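Local coordinates for protein putative pyridoxal phosphate-dependent transferase (Clostridium difficile, PDB 4DQ6) that binds pyridoxal-5'-phosphate and is probably a transferase of the class I and II aminotransferase family, assembled from two subunits, at residues S19-E24 and V39-F44; L35-A40 and V352-G357; Y95-I100 and I268-N273; I117-P122 and R136-S141; T232-T237 and S247-L252. One frame throughout, in Å; residues are numbered along the deposited sequence. Where two conformers were deposited one is given.

Interaction 1 of 5, residues S19-E24 and V39-F44; sequences SSKWSE and VADMDF
Val39 meets the one-turn helix 20-23 at the root of Lys21: its CB lies 4.0 Å from Lys21 CB, and the two side chains cross obliquely. From there Lys21 runs along the loop 39-44 almost fully extended, CG anti to the backbone N (chi1 -174°), so that its whole aliphatic length is used before the ammonium group is reached. Ala40 turns its methyl away and is the centre of an inverse gamma turn. Asp41 then offers two groups. Its carbonyl accepts from Lys21, NZ to O 3.0 Å, with the donor above the carbonyl plane. Its carboxylate crosses the lysine chain, OD1 lying 3.3 Å from Lys21 CD, but it is held mainly by a salt bridge to Arg14; its OD2 takes a bond from Tyr65 N of the second subunit and one from a water that also accepts from Ser19 OG and Lys21 N. Asp43 closes the contact with both oxygens. OD2 forms a salt bridge tip to tip with Lys21, 2.7 Å from NZ and from above the carboxylate plane, whereas OD1 receives Trp22 NE1 at 2.7 Å through its syn lone pair, nearly in the indole plane and fairly straight (163°). Ring and carboxylate stand 82° apart. Asp43 thus bridges Lys21 and Arg14, and the nearby opposite charges would be expected to favour the charged forms. Ser19 caps the helix, its OG accepting from Trp22 N. Strand 35-36 packs on Lys21 and Trp22, helix 376-390 on Trp22 and Asp43, and helix 289-313 on Met42, while Tyr65 of the second subunit packs against Val39.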
# COMPACT_ATOMS: atom_id res chain seq x y z
N SER A 19 6.73 -14.63 8.12
CA SER A 19 6.44 -13.78 9.23
C SER A 19 7.68 -13.00 9.64
O SER A 19 8.71 -13.60 9.92
CB SER A 19 6.02 -14.62 10.44
OG SER A 19 6.03 -13.84 11.65
N SER A 20 7.61 -11.68 9.65
CA SER A 20 8.75 -10.89 10.13
C SER A 20 9.08 -11.16 11.61
O SER A 20 10.23 -11.27 11.97
CB SER A 20 8.53 -9.42 9.90
OG SER A 20 7.39 -8.96 10.57
N LYS A 21 8.04 -11.40 12.41
CA LYS A 21 8.23 -11.74 13.82
C LYS A 21 9.14 -12.98 13.98
O LYS A 21 10.04 -13.02 14.85
CB LYS A 21 6.87 -11.98 14.48
CG LYS A 21 6.92 -12.21 15.99
CD LYS A 21 5.47 -12.46 16.50
CE LYS A 21 5.33 -12.48 18.01
NZ LYS A 21 3.89 -12.72 18.40
N TRP A 22 8.90 -13.99 13.17
CA TRP A 22 9.67 -15.24 13.23
C TRP A 22 10.91 -15.30 12.36
O TRP A 22 11.78 -16.16 12.60
CB TRP A 22 8.74 -16.40 12.88
CG TRP A 22 7.78 -16.72 13.98
CD1 TRP A 22 6.56 -16.12 14.29
CD2 TRP A 22 7.97 -17.71 15.02
NE1 TRP A 22 5.98 -16.70 15.41
CE2 TRP A 22 6.78 -17.66 15.87
CE3 TRP A 22 8.98 -18.61 15.33
CZ2 TRP A 22 6.63 -18.49 16.96
CZ3 TRP A 22 8.83 -19.42 16.47
CH2 TRP A 22 7.68 -19.34 17.26
N SER A 23 11.03 -14.40 11.38
CA SER A 23 12.04 -14.47 10.32
C SER A 23 13.04 -13.31 10.24
O SER A 23 14.06 -13.44 9.59
CB SER A 23 11.34 -14.56 8.97
OG SER A 23 10.64 -15.78 8.94
N GLU A 24 12.73 -12.19 10.87
CA GLU A 24 13.60 -11.00 10.84
C GLU A 24 14.36 -10.72 12.15
O GLU A 24 14.90 -9.62 12.35
CB GLU A 24 12.79 -9.75 10.45
CG GLU A 24 12.47 -9.76 8.99
CD GLU A 24 11.69 -8.55 8.46
OE1 GLU A 24 11.66 -7.46 9.10
OE2 GLU A 24 11.12 -8.70 7.37
N VAL A 39 7.70 -8.12 18.00
CA VAL A 39 6.76 -7.48 17.05
C VAL A 39 5.30 -7.67 17.46
O VAL A 39 4.86 -8.81 17.74
CB VAL A 39 6.98 -8.15 15.65
CG1 VAL A 39 5.71 -8.09 14.76
CG2 VAL A 39 8.22 -7.56 14.98
N ALA A 40 4.48 -6.62 17.39
CA ALA A 40 3.05 -6.67 17.71
C ALA A 40 2.20 -7.21 16.56
O ALA A 40 1.44 -6.47 15.92
CB ALA A 40 2.59 -5.24 18.14
N ASP A 41 2.29 -8.52 16.36
CA ASP A 41 1.21 -9.29 15.73
C ASP A 41 1.05 -10.51 16.60
O ASP A 41 1.84 -10.75 17.50
CB ASP A 41 1.40 -9.56 14.22
CG ASP A 41 2.49 -10.54 13.89
OD1 ASP A 41 2.96 -11.30 14.76
OD2 ASP A 41 2.89 -10.59 12.69
N MET A 42 0.01 -11.28 16.35
CA MET A 42 -0.32 -12.34 17.27
C MET A 42 0.06 -13.69 16.71
O MET A 42 0.01 -13.91 15.49
CB MET A 42 -1.84 -12.35 17.52
CG MET A 42 -2.54 -11.02 17.81
SD MET A 42 -4.32 -11.49 18.11
CE MET A 42 -4.99 -9.81 18.27
N ASP A 43 0.36 -14.64 17.58
CA ASP A 43 0.54 -16.04 17.15
C ASP A 43 -0.75 -16.82 17.32
O ASP A 43 -0.80 -17.97 17.88
CB ASP A 43 1.66 -16.70 17.92
CG ASP A 43 3.02 -16.17 17.52
OD1 ASP A 43 3.49 -16.47 16.40
OD2 ASP A 43 3.65 -15.45 18.33
N PHE A 44 -1.78 -16.21 16.80
CA PHE A 44 -3.09 -16.80 16.74
C PHE A 44 -3.64 -16.76 15.31
O PHE A 44 -3.38 -15.89 14.57
CB PHE A 44 -4.08 -16.07 17.60
CG PHE A 44 -3.80 -16.12 19.05
CD1 PHE A 44 -3.47 -17.28 19.72
CD2 PHE A 44 -3.94 -14.97 19.76
CE1 PHE A 44 -3.19 -17.24 21.09
CE2 PHE A 44 -3.73 -14.91 21.13
CZ PHE A 44 -3.31 -16.07 21.79
O HOH W 1 5.21 -11.33 11.53

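Interaction 2 of 5, residues L35-A40 and V352-G357; sequences LPMWVA and VALNQG
Trp38 and Ala353 bury the most surface here, followed by Asn355. The indole of Trp38 springs from CB in the crowded position between backbone N and carbonyl carbon (chi1 61°), which brings CD1 to 3.9 Å from Ala353 CB, approaching obliquely. Its NE1 points onward to Lys21 O, and Tyr29 meets the ring edge-to-face. Ala353 also anchors the backbone pairing. Its N-H reaches Leu35 O at 2.9 Å from N to O, nearly straight (168°), and its own carbonyl accepts from Met37 N at 2.8 Å to O, in the carbonyl plane. Leu35 pairs with Val352 and Pro36 with Ala353 in parallel register. On the face of Leu35 and Val352, Leu35 CD2 touches Val352 CG2 at 4.2 Å; beyond the paired residues, Met37 CB rests 3.9 Å from Leu354 CD2. Asn355 brings its side chain beside the Trp38 backbone, where Arg369 donates to Trp38 O and, weakly, to Asn355 OD1. Past Ala353 the second strand changes partners, since residues 355-356 pair antiparallel with strand 367-371. The arrangement is a short two-stranded parallel sheet that ties the N-terminal part of the chain to its C-terminal part, consistent with the small domain of this aminotransferase fold.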
# COMPACT_ATOMS: atom_id res chain seq x y z
N LEU A 35 13.06 -17.26 20.67
CA LEU A 35 11.61 -17.34 20.85
C LEU A 35 11.11 -15.88 20.71
O LEU A 35 11.48 -15.04 21.50
CB LEU A 35 11.26 -17.87 22.25
CG LEU A 35 9.78 -18.17 22.60
CD1 LEU A 35 9.66 -19.23 23.69
CD2 LEU A 35 9.06 -16.93 23.08
N PRO A 36 10.24 -15.62 19.73
CA PRO A 36 9.89 -14.21 19.46
C PRO A 36 8.71 -13.71 20.29
O PRO A 36 7.61 -14.27 20.25
CB PRO A 36 9.52 -14.25 17.97
CG PRO A 36 8.96 -15.60 17.80
CD PRO A 36 9.76 -16.52 18.67
N MET A 37 8.91 -12.62 21.01
CA MET A 37 7.85 -11.98 21.77
C MET A 37 7.91 -10.48 21.58
O MET A 37 7.63 -9.70 22.53
CB MET A 37 8.02 -12.29 23.27
CG MET A 37 8.09 -13.76 23.62
SD MET A 37 6.56 -14.68 23.43
CE MET A 37 5.62 -14.15 24.88
N TRP A 38 8.26 -10.08 20.37
CA TRP A 38 8.66 -8.68 20.15
C TRP A 38 7.61 -7.99 19.32
O TRP A 38 6.65 -7.39 19.86
CB TRP A 38 10.11 -8.62 19.63
CG TRP A 38 10.38 -9.31 18.29
CD1 TRP A 38 10.26 -10.68 17.97
CD2 TRP A 38 10.88 -8.68 17.07
NE1 TRP A 38 10.58 -10.90 16.67
CE2 TRP A 38 10.99 -9.74 16.08
CE3 TRP A 38 11.21 -7.37 16.70
CZ2 TRP A 38 11.42 -9.51 14.79
CZ3 TRP A 38 11.63 -7.14 15.38
CH2 TRP A 38 11.76 -8.20 14.45
N VAL A 39 7.70 -8.12 18.00
CA VAL A 39 6.76 -7.48 17.05
C VAL A 39 5.30 -7.67 17.46
O VAL A 39 4.86 -8.81 17.74
CB VAL A 39 6.98 -8.15 15.65
CG1 VAL A 39 5.71 -8.09 14.76
CG2 VAL A 39 8.22 -7.56 14.98
N ALA A 40 4.48 -6.62 17.39
CA ALA A 40 3.05 -6.67 17.71
C ALA A 40 2.20 -7.21 16.56
O ALA A 40 1.44 -6.47 15.92
CB ALA A 40 2.59 -5.24 18.14
N VAL A 352 15.60 -15.35 23.83
CA VAL A 352 14.25 -14.81 23.73
C VAL A 352 14.35 -13.39 23.18
O VAL A 352 15.30 -12.70 23.50
CB VAL A 352 13.50 -14.90 25.10
CG1 VAL A 352 14.23 -14.09 26.17
CG2 VAL A 352 12.01 -14.56 24.96
N ALA A 353 13.40 -13.02 22.32
CA ALA A 353 13.39 -11.72 21.65
C ALA A 353 12.27 -10.85 22.19
O ALA A 353 11.13 -11.08 21.91
CB ALA A 353 13.23 -11.94 20.15
N LEU A 354 12.63 -9.86 22.99
CA LEU A 354 11.70 -8.86 23.50
C LEU A 354 12.02 -7.51 22.83
O LEU A 354 13.10 -7.34 22.24
CB LEU A 354 11.89 -8.71 25.01
CG LEU A 354 11.96 -9.99 25.85
CD1 LEU A 354 12.09 -9.63 27.33
CD2 LEU A 354 10.77 -10.87 25.57
N ASN A 355 11.11 -6.55 22.96
CA ASN A 355 11.42 -5.20 22.44
C ASN A 355 12.18 -4.42 23.50
O ASN A 355 11.66 -4.17 24.62
CB ASN A 355 10.16 -4.44 22.07
CG ASN A 355 9.53 -4.89 20.79
OD1 ASN A 355 8.80 -5.90 20.76
ND2 ASN A 355 9.66 -4.08 19.74
N GLN A 356 13.39 -3.98 23.17
CA GLN A 356 14.18 -3.22 24.12
C GLN A 356 13.48 -1.90 24.52
O GLN A 356 13.07 -1.13 23.65
CB GLN A 356 15.56 -2.86 23.50
N GLY A 357 13.38 -1.63 25.78
CA GLY A 357 12.74 -0.43 26.28
C GLY A 357 13.29 0.87 25.75
O GLY A 357 12.51 1.80 25.48

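Interaction 3 of 5, residues Y95-I100 and I268-N273; sequences YSPGVI and IDIKRN. With PLP (pyridoxal-5'-phosphate), chain C.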
# COMPACT_ATOMS: atom_id res chain seq x y z
N TYR A 95 -9.18 5.93 3.49
CA TYR A 95 -8.38 4.69 3.51
C TYR A 95 -6.89 5.03 3.59
O TYR A 95 -6.42 5.91 2.85
CB TYR A 95 -8.61 3.93 2.20
CG TYR A 95 -7.57 2.88 1.92
CD1 TYR A 95 -7.59 1.62 2.59
CD2 TYR A 95 -6.54 3.10 1.03
CE1 TYR A 95 -6.59 0.69 2.40
CE2 TYR A 95 -5.53 2.16 0.84
CZ TYR A 95 -5.56 0.96 1.51
OH TYR A 95 -4.55 0.02 1.29
N SER A 96 -6.12 4.24 4.34
CA SER A 96 -4.68 4.28 4.28
C SER A 96 -4.17 2.84 4.43
O SER A 96 -4.78 2.06 5.19
CB SER A 96 -4.15 5.17 5.38
OG SER A 96 -2.71 5.20 5.39
N PRO A 97 -3.05 2.51 3.77
CA PRO A 97 -2.53 1.13 3.99
C PRO A 97 -2.05 0.92 5.42
O PRO A 97 -1.83 -0.19 5.85
CB PRO A 97 -1.43 0.99 2.96
CG PRO A 97 -1.09 2.35 2.60
CD PRO A 97 -2.31 3.21 2.72
N GLY A 98 -1.75 1.99 6.11
CA GLY A 98 -1.28 1.95 7.50
C GLY A 98 -1.43 3.26 8.24
O GLY A 98 -1.59 4.38 7.67
N VAL A 99 -1.33 3.16 9.56
CA VAL A 99 -1.42 4.35 10.39
C VAL A 99 -0.26 5.26 10.16
O VAL A 99 -0.48 6.47 10.02
CB VAL A 99 -1.54 3.94 11.87
CG1 VAL A 99 -1.36 5.15 12.80
CG2 VAL A 99 -2.90 3.27 12.08
N ILE A 100 0.96 4.76 10.16
CA ILE A 100 2.09 5.69 10.04
C ILE A 100 2.16 6.39 8.68
O ILE A 100 2.40 7.59 8.60
CB ILE A 100 3.40 4.99 10.41
CG1 ILE A 100 3.31 4.54 11.87
CG2 ILE A 100 4.57 5.96 10.18
CD1 ILE A 100 3.16 5.65 12.90
N ILE A 268 0.46 10.67 -4.03
CA ILE A 268 1.25 9.41 -4.04
C ILE A 268 0.48 8.25 -4.65
O ILE A 268 1.00 7.11 -4.65
CB ILE A 268 1.83 9.07 -2.64
CG1 ILE A 268 0.78 8.85 -1.57
CG2 ILE A 268 2.78 10.17 -2.15
CD1 ILE A 268 1.28 8.12 -0.33
N ASP A 269 -0.72 8.49 -5.18
CA ASP A 269 -1.55 7.45 -5.83
C ASP A 269 -1.78 6.19 -4.98
O ASP A 269 -1.65 5.06 -5.45
CB ASP A 269 -1.02 7.07 -7.22
CG ASP A 269 -2.05 6.25 -8.00
OD1 ASP A 269 -3.28 6.59 -7.89
OD2 ASP A 269 -1.67 5.19 -8.62
N ILE A 270 -2.08 6.38 -3.70
CA ILE A 270 -2.45 5.26 -2.82
C ILE A 270 -3.91 5.51 -2.44
O ILE A 270 -4.20 6.34 -1.54
CB ILE A 270 -1.49 5.16 -1.62
CG1 ILE A 270 -0.11 4.69 -2.13
CG2 ILE A 270 -2.05 4.23 -0.52
CD1 ILE A 270 0.89 4.37 -1.04
N LYS A 271 -4.84 4.82 -3.12
CA LYS A 271 -6.25 5.09 -3.00
C LYS A 271 -7.07 3.85 -2.75
O LYS A 271 -8.09 3.95 -2.09
CB LYS A 271 -6.81 5.73 -4.26
CG LYS A 271 -6.08 6.99 -4.66
CD LYS A 271 -6.24 8.14 -3.65
CE LYS A 271 -7.44 9.01 -3.86
NZ LYS A 271 -7.41 10.20 -2.93
N ARG A 272 -6.64 2.70 -3.30
CA ARG A 272 -7.49 1.49 -3.24
C ARG A 272 -7.01 0.49 -2.21
O ARG A 272 -5.81 0.27 -2.04
CB ARG A 272 -7.52 0.79 -4.62
CG ARG A 272 -8.03 1.60 -5.78
CD ARG A 272 -8.26 0.81 -7.05
NE ARG A 272 -8.83 1.65 -8.07
CZ ARG A 272 -10.12 2.00 -8.15
NH1 ARG A 272 -11.02 1.56 -7.28
NH2 ARG A 272 -10.49 2.83 -9.09
N ASN A 273 -7.97 -0.22 -1.57
CA ASN A 273 -7.67 -1.42 -0.80
C ASN A 273 -7.21 -2.49 -1.78
O ASN A 273 -7.65 -2.50 -2.93
CB ASN A 273 -8.93 -1.99 -0.13
CG ASN A 273 -9.42 -1.17 1.05
OD1 ASN A 273 -9.96 -0.08 0.89
ND2 ASN A 273 -9.24 -1.71 2.25
N1 PLP C . 0.41 2.76 15.90
C2 PLP C . 0.71 2.11 17.07
C2A PLP C . 0.65 2.74 18.42
C3 PLP C . 1.11 0.72 17.06
O3 PLP C . 1.43 0.09 18.18
C4 PLP C . 1.19 0.02 15.78
C4A PLP C . 1.65 -1.41 15.70
C5 PLP C . 0.84 0.78 14.59
C6 PLP C . 0.47 2.14 14.70
C5A PLP C . 0.88 0.07 13.27
O4P PLP C . 1.07 1.07 12.33
P PLP C . 0.87 0.63 10.79
O1P PLP C . -0.61 0.56 10.61
O2P PLP C . 1.63 1.81 10.07
O3P PLP C . 1.51 -0.79 10.74
O HOH W 2 -6.42 6.86 0.25
O HOH W 3 -2.64 0.26 -0.63
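No direct hydrogen bond joins residues 95-100 to 268-273; two waters and a tyrosine ring make the connection instead. Water 2 donates to both backbone carbonyls, Tyr95 O and Ile270 O, the latter at 2.9 Å from the water oxygen. Water 3 lies in the plane of the Tyr95 ring, 2.7 Å from its OH, and donates weakly to Arg272 O. The phenol itself, with CG anti to the backbone N (chi1 163°), lies against the loop: Arg272 C and Asn273 N sit over one face, and Tyr95 CD2 comes within 3.6 Å of Lys271 O. Asn273 leans its amide against the CD1-CE1 side, OD1 3.4 Å from Tyr95 CD1, with the amide and ring planes 45° apart. That amide is fixed elsewhere, its OD1 accepting from Arg68 and its ND2 donating to Ser277 and Tyr72. Beside the ring, Pro97 CD and Ile270 CG2 are pressed together at 3.4 Å, tighter than ordinary carbon contact, their side chains crossing at about a right angle. Arg272 turns away and forms a salt bridge with Glu24 of the second subunit. At the other end of the segment, Gly98 sits at the N-cap position of helix 99-110, and Ser96 OG donates to Gly98 O. The first helical N-H groups grip the pyridoxal-5'-phosphate phosphate: Val99 N donates to O1P at 2.9 Å and Ile100 N to O2P at 3.0 Å, both close to straight. The helix N-terminus would therefore be expected to stabilise the negative charge of the phosphate, while hydrated carbonyls and apolar packing join its strand to the loop beside the second subunit.

Interaction 4 of 5, residues I117-P122 and R136-S141; sequences IMIQEP and RELIIS
Strands 117-119 and 137-140 run parallel, their directions 36° apart and their axes 4.7 Å apart at closest approach, and four backbone bonds zip them in alternation from Glu137 O to Ser141 N. The tightest joins Ile139 N to Ile117 O at 2.8 Å, with the donor above the carbonyl plane; the other three come in nearly along the C=O axis. Ile139 O serves both Ile119 N and, at 3.2 Å, a CA-H contact from Met118 CA. On the face bearing Ile117, Ile119, Leu138 and Ile140, Ile119 holds CG1 in the crowded position between backbone N and carbonyl carbon (chi1 71°), setting it 3.9 Å from Leu138 CD1, the two chains crossing at about a right angle. Ile117 sends CD1 along the aliphatic part of Arg136, 3.8 Å from CG, while the guanidinium goes on to Thr111 O. Beyond the strand, the extended Glu121 lies across Ile140, its OE1 3.4 Å from Ile140 CD1; the carboxylate is tied to Ile362 N and Asn128. Met118 occupies the other face, its terminal CE bent back to 4.0 Å from Ile139 CG2 and SD near Ser141 CB. Water 4 accepts from Gln120 NE2 and donates to Ser141 OG, which also bonds Asp157. Helix 126-133 connects these strands in a beta-alpha-beta unit at one edge of the large sheet, and a cis peptide precedes Pro122 where the chain has left the strand. The chemistry is thus mostly backbone bonding sealed by aliphatic side chains, with polar ends satisfied at the margins, although the buried Glu121 N finds no partner in the model.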
# COMPACT_ATOMS: atom_id res chain seq x y z
N ILE A 117 6.41 19.45 16.59
CA ILE A 117 5.39 18.42 16.78
C ILE A 117 5.76 17.72 18.08
O ILE A 117 6.93 17.31 18.27
CB ILE A 117 5.40 17.43 15.60
CG1 ILE A 117 5.03 18.14 14.28
CG2 ILE A 117 4.45 16.27 15.94
CD1 ILE A 117 5.07 17.26 13.04
N MET A 118 4.76 17.55 18.93
CA MET A 118 4.95 17.03 20.25
C MET A 118 4.45 15.61 20.36
O MET A 118 3.37 15.27 19.81
CB MET A 118 4.24 17.93 21.29
CG MET A 118 4.39 17.46 22.71
SD MET A 118 3.63 18.48 24.01
CE MET A 118 4.75 19.85 24.09
N ILE A 119 5.28 14.79 21.02
CA ILE A 119 4.88 13.38 21.39
C ILE A 119 5.15 13.12 22.86
O ILE A 119 5.82 13.96 23.53
CB ILE A 119 5.57 12.29 20.53
CG1 ILE A 119 7.04 12.16 20.86
CG2 ILE A 119 5.30 12.47 19.02
CD1 ILE A 119 7.75 11.01 20.14
N GLN A 120 4.62 12.05 23.46
CA GLN A 120 4.90 11.65 24.84
C GLN A 120 5.63 10.32 24.89
O GLN A 120 5.08 9.28 24.46
CB GLN A 120 3.62 11.52 25.65
CG GLN A 120 2.71 12.73 25.62
CD GLN A 120 1.35 12.49 26.23
OE1 GLN A 120 0.57 11.68 25.74
NE2 GLN A 120 1.05 13.20 27.31
N GLU A 121 6.84 10.31 25.37
CA GLU A 121 7.66 9.08 25.49
C GLU A 121 7.64 8.54 26.92
O GLU A 121 7.44 9.27 27.87
CB GLU A 121 9.09 9.41 25.06
CG GLU A 121 9.12 9.53 23.53
CD GLU A 121 10.50 9.57 22.91
OE1 GLU A 121 11.45 9.85 23.65
OE2 GLU A 121 10.63 9.32 21.67
N PRO A 122 7.84 7.23 27.10
CA PRO A 122 8.19 6.27 26.04
C PRO A 122 6.99 5.96 25.17
O PRO A 122 5.87 5.77 25.71
CB PRO A 122 8.67 5.08 26.83
CG PRO A 122 7.93 5.15 28.15
CD PRO A 122 7.79 6.65 28.44
N ARG A 136 10.62 17.78 10.44
CA ARG A 136 10.00 18.61 11.44
C ARG A 136 10.79 18.43 12.72
O ARG A 136 11.62 17.49 12.87
CB ARG A 136 8.52 18.27 11.65
CG ARG A 136 7.52 18.92 10.69
CD ARG A 136 7.80 18.71 9.22
NE ARG A 136 6.75 19.22 8.34
CZ ARG A 136 6.88 19.33 7.02
NH1 ARG A 136 8.03 19.06 6.41
NH2 ARG A 136 5.87 19.82 6.32
N GLU A 137 10.57 19.33 13.67
CA GLU A 137 11.30 19.34 14.94
C GLU A 137 10.48 18.60 16.00
O GLU A 137 9.37 18.98 16.29
CB GLU A 137 11.54 20.76 15.45
CG GLU A 137 12.33 20.75 16.75
CD GLU A 137 12.70 22.12 17.33
OE1 GLU A 137 12.56 23.16 16.65
OE2 GLU A 137 13.14 22.15 18.51
N LEU A 138 11.07 17.57 16.57
CA LEU A 138 10.38 16.72 17.56
C LEU A 138 10.50 17.33 18.93
O LEU A 138 11.62 17.60 19.40
CB LEU A 138 11.00 15.33 17.59
CG LEU A 138 10.23 14.32 18.46
CD1 LEU A 138 8.78 14.08 18.01
CD2 LEU A 138 11.05 13.02 18.58
N ILE A 139 9.37 17.54 19.59
CA ILE A 139 9.36 18.01 21.01
C ILE A 139 8.78 16.84 21.80
O ILE A 139 7.79 16.24 21.38
CB ILE A 139 8.47 19.24 21.20
CG1 ILE A 139 8.92 20.40 20.27
CG2 ILE A 139 8.51 19.66 22.68
CD1 ILE A 139 10.33 20.84 20.47
N ILE A 140 9.48 16.43 22.86
CA ILE A 140 9.04 15.26 23.66
C ILE A 140 8.64 15.78 25.05
O ILE A 140 9.44 16.45 25.72
CB ILE A 140 10.16 14.24 23.80
CG1 ILE A 140 10.74 13.87 22.42
CG2 ILE A 140 9.67 13.04 24.64
CD1 ILE A 140 11.98 12.99 22.41
N SER A 141 7.39 15.49 25.45
CA SER A 141 6.94 15.64 26.80
C SER A 141 6.83 14.30 27.48
O SER A 141 5.85 13.60 27.24
CB SER A 141 5.61 16.39 26.86
OG SER A 141 5.09 16.35 28.19
O HOH W 4 3.45 14.33 28.93

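Interaction 5 of 5, residues T232-T237 and S247-L252; sequences TCMAPT and SSYVVL
The tight part of this antiparallel pair centres on Met234 and Tyr249. Their backbones bond in both directions, Met234 N to Tyr249 O at 3.1 Å and Tyr249 N to Met234 O at 3.0 Å, each nearly along the C=O axis. Tyr249 holds CG in the crowded position between backbone N and carbonyl carbon (chi1 54°), which folds the ring back across the neighbouring strand. Met234 O then lies over one ring face, Met234 CB touches Tyr249 CE2 at 3.5 Å, and SD sits obliquely to the ring in a Met-aromatic contact, 5.3 Å from its centroid. The phenol OH bonds Tyr285. Thr232 and Val251 form the second hydrogen-bonded pair, where Val251 N reaches Thr232 O at 2.7 Å. Here a water accepts from Thr232 OG1 and donates to Val251 O, so one water bridges the pair at this end. Cys233 and Val250, the non-hydrogen-bonded pair between them, meet more loosely, SG to CG1 4.3 Å. At the opposite end the strands give way to van der Waals contacts: Thr237 CG2 approaches Ser247 O at 3.3 Å. Helix 70-84 packs on Met234 and Tyr249, helix 99-110 on Cys233 and Val250, and strands 199-203 and 93-96 flank the pair within the large mixed sheet.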
# COMPACT_ATOMS: atom_id res chain seq x y z
N THR A 232 -8.23 11.19 13.74
CA THR A 232 -8.10 9.88 14.38
C THR A 232 -7.74 8.77 13.43
O THR A 232 -8.34 8.64 12.36
CB THR A 232 -9.43 9.49 15.05
OG1 THR A 232 -9.88 10.59 15.88
CG2 THR A 232 -9.30 8.30 15.94
N CYS A 233 -6.71 8.00 13.78
CA CYS A 233 -6.29 6.84 12.99
C CYS A 233 -6.68 5.58 13.76
O CYS A 233 -6.40 5.49 14.95
CB CYS A 233 -4.81 6.82 12.76
SG CYS A 233 -4.21 8.24 11.87
N MET A 234 -7.35 4.65 13.08
CA MET A 234 -7.77 3.33 13.61
C MET A 234 -7.59 2.29 12.54
O MET A 234 -7.35 2.63 11.39
CB MET A 234 -9.19 3.33 14.11
CG MET A 234 -9.41 4.15 15.42
SD MET A 234 -11.20 4.29 15.74
CE MET A 234 -11.25 4.82 17.48
N ALA A 235 -7.74 1.01 12.89
CA ALA A 235 -7.53 -0.03 11.89
C ALA A 235 -8.09 -1.31 12.49
O ALA A 235 -8.16 -1.42 13.71
CB ALA A 235 -6.06 -0.25 11.60
N PRO A 236 -8.43 -2.32 11.66
CA PRO A 236 -8.73 -3.65 12.16
C PRO A 236 -7.51 -4.50 12.44
O PRO A 236 -7.66 -5.63 12.91
CB PRO A 236 -9.51 -4.22 11.02
CG PRO A 236 -8.91 -3.66 9.80
CD PRO A 236 -8.65 -2.23 10.21
N THR A 237 -6.32 -4.00 12.12
CA THR A 237 -5.15 -4.85 12.01
C THR A 237 -4.64 -5.36 13.34
O THR A 237 -4.26 -6.51 13.45
CB THR A 237 -4.00 -4.22 11.24
OG1 THR A 237 -3.74 -2.97 11.84
CG2 THR A 237 -4.38 -3.99 9.80
N SER A 247 -4.66 -2.54 6.08
CA SER A 247 -5.89 -1.76 6.04
C SER A 247 -5.92 -0.88 7.23
O SER A 247 -5.74 -1.34 8.35
CB SER A 247 -7.07 -2.73 6.16
OG SER A 247 -8.35 -2.09 6.33
N SER A 248 -6.22 0.42 7.04
CA SER A 248 -6.44 1.30 8.16
C SER A 248 -7.31 2.45 7.63
O SER A 248 -7.61 2.55 6.43
CB SER A 248 -5.16 1.80 8.74
OG SER A 248 -4.58 2.77 7.91
N TYR A 249 -7.77 3.30 8.53
CA TYR A 249 -8.59 4.43 8.15
C TYR A 249 -8.28 5.63 9.04
O TYR A 249 -7.79 5.46 10.16
CB TYR A 249 -10.09 4.07 8.14
CG TYR A 249 -10.60 3.47 9.42
CD1 TYR A 249 -10.55 2.08 9.60
CD2 TYR A 249 -11.15 4.25 10.47
CE1 TYR A 249 -11.01 1.47 10.72
CE2 TYR A 249 -11.63 3.60 11.63
CZ TYR A 249 -11.52 2.22 11.74
OH TYR A 249 -12.00 1.63 12.90
N VAL A 250 -8.58 6.82 8.52
CA VAL A 250 -8.46 8.05 9.21
C VAL A 250 -9.83 8.68 9.26
O VAL A 250 -10.57 8.69 8.25
CB VAL A 250 -7.48 8.90 8.42
CG1 VAL A 250 -7.08 10.12 9.27
CG2 VAL A 250 -6.21 8.17 8.04
N VAL A 251 -10.12 9.32 10.39
CA VAL A 251 -11.42 9.95 10.59
C VAL A 251 -11.12 11.46 10.62
O VAL A 251 -10.46 11.95 11.60
CB VAL A 251 -12.13 9.54 11.89
CG1 VAL A 251 -13.45 10.27 11.98
CG2 VAL A 251 -12.28 8.01 11.94
N LEU A 252 -11.64 12.21 9.65
CA LEU A 252 -11.36 13.66 9.57
C LEU A 252 -12.71 14.43 9.48
O LEU A 252 -13.27 14.63 8.42
CB LEU A 252 -10.44 13.95 8.40
CG LEU A 252 -9.21 13.11 8.20
CD1 LEU A 252 -9.46 12.02 7.15
CD2 LEU A 252 -8.04 14.00 7.81
O HOH W 5 -11.35 12.33 14.30

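Interactions 3, 4 and 5 all reach the seven-stranded mixed sheet: interaction 4 includes one outermost strand, 137-140, and interaction 3 the other, 93-96, which neighbours strand 248-251 of interaction 5. Interactions 3 and 5 have centres 10 Å apart and touch, with Ser248 OG near Ser96 O and Val99 against Cys233 beside the cofactor; the centre of interaction 4 lies 22 Å or more from theirs. Interactions 1 and 2 form a second cluster, centres 9 Å apart, sharing Val39 and Ala40. Interaction 2 closes a loop along the chain that contains 3, 4 and 5. Interactions 1, 2 and 3 touch the second subunit, so the subunit interface runs close to the pyridoxal-5'-phosphate sites.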